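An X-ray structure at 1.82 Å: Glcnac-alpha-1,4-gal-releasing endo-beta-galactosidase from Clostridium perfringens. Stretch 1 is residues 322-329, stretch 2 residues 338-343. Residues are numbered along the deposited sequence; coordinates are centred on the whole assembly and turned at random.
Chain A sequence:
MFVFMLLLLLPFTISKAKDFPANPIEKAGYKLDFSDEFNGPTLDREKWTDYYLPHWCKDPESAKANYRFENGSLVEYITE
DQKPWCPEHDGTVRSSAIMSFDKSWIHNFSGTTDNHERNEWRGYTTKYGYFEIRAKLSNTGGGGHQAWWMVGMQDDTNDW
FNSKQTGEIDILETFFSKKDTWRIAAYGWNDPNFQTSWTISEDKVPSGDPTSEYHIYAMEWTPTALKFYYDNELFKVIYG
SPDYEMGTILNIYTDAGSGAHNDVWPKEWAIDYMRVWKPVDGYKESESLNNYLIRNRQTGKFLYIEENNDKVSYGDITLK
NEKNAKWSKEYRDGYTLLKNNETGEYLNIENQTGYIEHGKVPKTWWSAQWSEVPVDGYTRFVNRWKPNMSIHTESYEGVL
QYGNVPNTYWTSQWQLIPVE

Stretch 1, residues 322-329: EKNAKWSK
Stretch 2 338-343: LKNNET

The two stretches pair as antiparallel strands, 327-329 against 338-340, with axes 4.7 Å apart at closest approach and N-to-C directions 148° apart; together they bury 554 Å². Before the strand of stretch 1, and after that of stretch 2, the chain takes helical phi/psi values without regular helical bonding (322-324 and 341-343).

Glu 322 (phi/psi -56/-45) stays out of reach, but its O accepts the Ala 325 N bond at 3.2 Å, closing the turn. Lys 323 (-62/-39), modelled only to CB, contributes its carbonyl: Lys 323 O lies 4.0 Å from Glu 342 CB and accepts a hydrogen bond from water 1 at 2.6 Å. The same water donates to Lys 326 O (2.8 Å) and accepts from Glu 342 N (2.9 Å), so it bridges three backbone groups.

Asn 324 (-79/-6; chi1 m, chi2 -67°) brings OD1 to 3.4 Å from Glu 342 CG. Its backbone O receives Asn 340 ND2 at 3.0 Å, with an N-H...O angle of 159°. Asn 340 (-74/127; chi1 t, chi2 -102°) uses both ends of its amide, since Asn 340 OD1 accepts from Thr 343 N at 3.1 Å; a buried asparagine thus ties the turn of stretch 1 to the segment following its own strand.

Ala 325 (-100/8) points away and is buried without touching stretch 2. Lys 326 (-104/135; chi1 m, then t, t, t) leads its amine away to a partner elsewhere in the structure, while Lys 326 O accepts from Asn 341 N at 3.0 Å and 168°.

Trp 327 (-128/153; chi1 m, chi2 81°) forms a non-hydrogen-bonded pair with Asn 340, CA to CA 4.7 Å. Its buried ring carries Asn 340 ND2 over one face, and Asn 340 CB sits 4.1 Å from the six-membered-ring centroid, 30° off the normal, an off-centre CH-pi contact. Trp 327 CA also approaches Lys 339 O at 3.2 Å.

Ser 328 (-120/156; chi1 m) pairs with Lys 339 (-115/128; extended t, t, t) through Ser 328 N to Lys 339 O, 2.8 Å, and Lys 339 N to Ser 328 O, 3.0 Å. Its small side chain places OG 2.6 Å from Asn 341 OD1, to which it donates; Asn 341 (-65/-42) has chi1 m and chi2 1°.

Lys 329 (-111/144; m, t, p, t) pairs with Leu 338 (-110/118; m, t) on the face shared with Trp 327 and Asn 340, its aliphatic CG 4.2 Å from Leu 338 CD2.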

# COMPACT_ATOMS: atom_id res chain seq x y z
N GLU A 322 4.38 33.98 -8.66
CA GLU A 322 3.68 32.79 -9.15
C GLU A 322 4.63 31.78 -9.81
O GLU A 322 4.54 30.56 -9.56
CB GLU A 322 2.57 33.20 -10.12
CG GLU A 322 1.63 32.07 -10.47
CD GLU A 322 0.70 32.39 -11.63
OE1 GLU A 322 0.58 33.58 -12.02
OE2 GLU A 322 0.09 31.44 -12.16
N LYS A 323 5.52 32.28 -10.66
CA LYS A 323 6.47 31.41 -11.36
C LYS A 323 7.40 30.69 -10.37
O LYS A 323 7.72 29.50 -10.55
CB LYS A 323 7.30 32.23 -12.36
N ASN A 324 7.81 31.41 -9.33
CA ASN A 324 8.72 30.91 -8.31
C ASN A 324 8.05 30.00 -7.27
O ASN A 324 8.73 29.47 -6.40
CB ASN A 324 9.35 32.08 -7.55
CG ASN A 324 9.99 33.08 -8.46
OD1 ASN A 324 11.00 32.78 -9.12
ND2 ASN A 324 9.43 34.29 -8.51
N ALA A 325 6.73 29.87 -7.36
CA ALA A 325 5.92 29.08 -6.41
C ALA A 325 5.56 27.71 -6.97
O ALA A 325 4.77 26.99 -6.36
CB ALA A 325 4.63 29.85 -6.04
N LYS A 326 6.13 27.35 -8.12
CA LYS A 326 5.81 26.09 -8.77
C LYS A 326 6.93 25.08 -8.56
O LYS A 326 8.12 25.42 -8.71
CB LYS A 326 5.53 26.30 -10.26
CG LYS A 326 4.27 27.12 -10.53
CD LYS A 326 3.97 27.19 -12.02
CE LYS A 326 2.79 28.12 -12.33
NZ LYS A 326 2.67 28.28 -13.81
N TRP A 327 6.54 23.85 -8.21
CA TRP A 327 7.47 22.78 -7.79
C TRP A 327 7.26 21.48 -8.57
O TRP A 327 6.16 21.20 -9.03
CB TRP A 327 7.31 22.49 -6.28
CG TRP A 327 7.48 23.72 -5.45
CD1 TRP A 327 6.55 24.68 -5.20
CD2 TRP A 327 8.69 24.16 -4.80
NE1 TRP A 327 7.08 25.68 -4.42
CE2 TRP A 327 8.39 25.38 -4.16
CE3 TRP A 327 9.98 23.62 -4.67
CZ2 TRP A 327 9.34 26.09 -3.41
CZ3 TRP A 327 10.93 24.33 -3.92
CH2 TRP A 327 10.60 25.54 -3.29
N SER A 328 8.32 20.68 -8.69
CA SER A 328 8.28 19.36 -9.33
C SER A 328 8.71 18.34 -8.30
O SER A 328 9.44 18.67 -7.35
CB SER A 328 9.30 19.28 -10.49
OG SER A 328 8.90 20.04 -11.60
N LYS A 329 8.27 17.10 -8.49
CA LYS A 329 8.77 15.99 -7.69
C LYS A 329 9.63 15.04 -8.51
O LYS A 329 9.36 14.80 -9.69
CB LYS A 329 7.63 15.21 -7.05
CG LYS A 329 6.68 16.05 -6.23
CD LYS A 329 5.37 15.30 -5.98
CE LYS A 329 5.48 14.45 -4.75
NZ LYS A 329 4.29 13.55 -4.62
N LEU A 338 12.21 17.43 -3.82
CA LEU A 338 11.38 18.59 -4.17
C LEU A 338 12.20 19.66 -4.90
O LEU A 338 13.14 20.24 -4.34
CB LEU A 338 10.73 19.17 -2.90
CG LEU A 338 9.77 18.24 -2.16
CD1 LEU A 338 9.46 18.81 -0.76
CD2 LEU A 338 8.50 18.05 -2.98
N LYS A 339 11.82 19.94 -6.14
CA LYS A 339 12.57 20.83 -7.01
C LYS A 339 11.78 22.09 -7.35
O LYS A 339 10.62 22.01 -7.78
CB LYS A 339 12.95 20.07 -8.30
CG LYS A 339 13.85 20.85 -9.27
CD LYS A 339 13.95 20.09 -10.57
CE LYS A 339 15.17 20.49 -11.38
N ASN A 340 12.40 23.25 -7.14
CA ASN A 340 11.80 24.50 -7.59
C ASN A 340 11.93 24.59 -9.10
O ASN A 340 13.03 24.44 -9.63
CB ASN A 340 12.50 25.69 -6.93
CG ASN A 340 11.79 27.00 -7.20
OD1 ASN A 340 12.22 27.79 -8.05
ND2 ASN A 340 10.70 27.25 -6.48
N ASN A 341 10.82 24.82 -9.79
CA ASN A 341 10.85 24.85 -11.26
C ASN A 341 11.67 25.97 -11.84
O ASN A 341 12.41 25.76 -12.82
CB ASN A 341 9.44 24.89 -11.82
CG ASN A 341 8.72 23.58 -11.69
OD1 ASN A 341 9.28 22.62 -11.15
ND2 ASN A 341 7.50 23.51 -12.19
N GLU A 342 11.54 27.16 -11.26
CA GLU A 342 12.21 28.34 -11.80
C GLU A 342 13.74 28.29 -11.60
O GLU A 342 14.49 28.60 -12.53
CB GLU A 342 11.61 29.63 -11.23
CG GLU A 342 12.29 30.91 -11.70
CD GLU A 342 12.19 31.17 -13.20
OE1 GLU A 342 13.00 31.98 -13.71
OE2 GLU A 342 11.31 30.59 -13.88
N THR A 343 14.18 27.88 -10.41
CA THR A 343 15.61 27.84 -10.11
C THR A 343 16.26 26.49 -10.41
O THR A 343 17.48 26.41 -10.56
CB THR A 343 15.90 28.24 -8.65
OG1 THR A 343 15.45 27.22 -7.75
CG2 THR A 343 15.09 29.47 -8.23
O HOH W 1 9.38 27.77 -9.43